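PDB 6A02: YfdX protein from Salmonella enterica I, which acts in both the bacterial response to antibiotic stress and virulence. Local coordinates for the interface of chains A and B. Coordinates in Å, arbitrary orientation; residue numbers count along the deposited sequence, not the author numbering. Chains: chain A/B, YfdX protein.

The interface of chains A and B. Residues chain A 35-36, 38, 40, 155; chain B 108-109, 111.
B:Met108 reaches from the C-terminal end of helix 94-109 into chain A, where A:Leu35, A:Thr40 and A:Tyr155 receive it. B:Met108 CB lies 4.0 Å from the methyl A:Thr40 CG2. CG then passes close to the backbone carbonyl oxygen of A:Leu35, near the end of helix 19-36. SD meets the same oxygen, with B:Met108 SD 3.2 Å from A:Leu35 O. The chain is extended at chi2 (-178°) and bends at the thioether (chi3 -82°). That bend turns the terminal methyl toward A:Tyr155, with B:Met108 CE 3.9 Å from A:Tyr155 CB.

The ring of A:Tyr155 runs on past the methionine to the next residue of the helix. The ring carbon A:Tyr155 CE2 packs 3.7 Å from B:Lys109 CB. The lysine touches here through the base of its chain. Within chain A, the methyl CG2 of A:Thr40 sits over the centre of the tyrosine ring. The same methyl also touches B:Met108. Elsewhere in the patch, two glycines meet backbone to backbone, with A:Gly38 CA 3.8 Å from B:Gly111 CA.

The patch belongs to a two-fold symmetric interface between copies of YfdX, and its twin has the chains exchanged. The assembly holds four copies; the structure alone does not show which pairing matters in the cell. Water 1 joins the N-terminal end of helix 40-54 to the end of the B helix. A:Thr40 N donates to it almost straight (171° at H), and the hydroxyl OG1 also bonds to it. Across the interface, the oxygen of water 1 lies 2.7 Å from the carbonyl oxygen B:Met108 O.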
loop_
_atom_site.group_PDB
_atom_site.type_symbol
_atom_site.label_atom_id
_atom_site.label_comp_id
_atom_site.label_asym_id
_atom_site.label_seq_id
_atom_site.Cartn_x
_atom_site.Cartn_y
_atom_site.Cartn_z
ATOM N N LEU A 35 0.307 19.116 12.437
ATOM C CA LEU A 35 -0.010 20.391 11.793
ATOM C C LEU A 35 -1.513 20.540 11.593
ATOM O O LEU A 35 -2.105 21.569 11.948
ATOM C CB LEU A 35 0.711 20.504 10.452
ATOM C CG LEU A 35 2.235 20.542 10.494
ATOM C CD1 LEU A 35 2.813 20.450 9.086
ATOM C CD2 LEU A 35 2.722 21.799 11.213
ATOM N N PHE A 36 -2.149 19.514 11.022
ATOM C CA PHE A 36 -3.590 19.543 10.800
ATOM C C PHE A 36 -4.371 19.420 12.099
ATOM O O PHE A 36 -5.533 19.832 12.159
ATOM C CB PHE A 36 -3.986 18.425 9.834
ATOM C CG PHE A 36 -3.437 18.610 8.450
ATOM C CD1 PHE A 36 -4.160 19.323 7.507
ATOM C CD2 PHE A 36 -2.199 18.092 8.091
ATOM C CE1 PHE A 36 -3.660 19.512 6.227
ATOM C CE2 PHE A 36 -1.695 18.270 6.804
ATOM C CZ PHE A 36 -2.432 18.986 5.874
ATOM N N GLY A 38 -3.876 21.009 14.767
ATOM C CA GLY A 38 -3.796 22.230 15.547
ATOM C C GLY A 38 -2.739 22.221 16.626
ATOM O O GLY A 38 -2.864 22.960 17.608
ATOM N N THR A 40 0.856 22.822 16.217
ATOM C CA THR A 40 2.036 23.123 15.406
ATOM C C THR A 40 3.323 23.073 16.220
ATOM O O THR A 40 4.382 22.747 15.678
ATOM C CB THR A 40 1.911 24.476 14.695
ATOM O OG1 THR A 40 1.789 25.516 15.677
ATOM C CG2 THR A 40 0.722 24.497 13.735
ATOM N N TYR A 155 2.732 26.587 7.574
ATOM C CA TYR A 155 2.520 25.228 8.062
ATOM C C TYR A 155 2.055 24.293 6.957
ATOM O O TYR A 155 2.552 23.167 6.857
ATOM C CB TYR A 155 1.539 25.233 9.231
ATOM C CG TYR A 155 2.016 26.079 10.383
ATOM C CD1 TYR A 155 3.148 25.727 11.102
ATOM C CD2 TYR A 155 1.342 27.240 10.740
ATOM C CE1 TYR A 155 3.587 26.509 12.165
ATOM C CE2 TYR A 155 1.777 28.022 11.788
ATOM C CZ TYR A 155 2.899 27.650 12.491
ATOM O OH TYR A 155 3.348 28.424 13.546
ATOM N N MET B 108 -4.192 26.966 11.926
ATOM C CA MET B 108 -3.335 25.943 12.523
ATOM C C MET B 108 -2.496 26.521 13.653
ATOM O O MET B 108 -2.387 25.915 14.726
ATOM C CB MET B 108 -2.448 25.298 11.459
ATOM C CG MET B 108 -3.189 24.272 10.636
ATOM S SD MET B 108 -2.160 23.446 9.407
ATOM C CE MET B 108 -2.204 24.669 8.108
ATOM N N LYS B 109 -1.904 27.697 13.429
ATOM C CA LYS B 109 -1.186 28.396 14.492
ATOM C C LYS B 109 -2.058 28.566 15.732
ATOM O O LYS B 109 -1.585 28.399 16.862
ATOM C CB LYS B 109 -0.714 29.760 13.982
ATOM C CG LYS B 109 -0.094 30.644 15.069
ATOM C CD LYS B 109 -0.187 32.133 14.748
ATOM C CE LYS B 109 0.694 32.530 13.579
ATOM N NZ LYS B 109 1.078 33.974 13.679
ATOM N N GLY B 111 -4.455 26.656 16.730
ATOM C CA GLY B 111 -4.986 25.432 17.298
ATOM C C GLY B 111 -6.441 25.179 16.980
ATOM O O GLY B 111 -7.080 24.348 17.634
HETATM O O HOH W 1 -0.964 25.132 16.829
#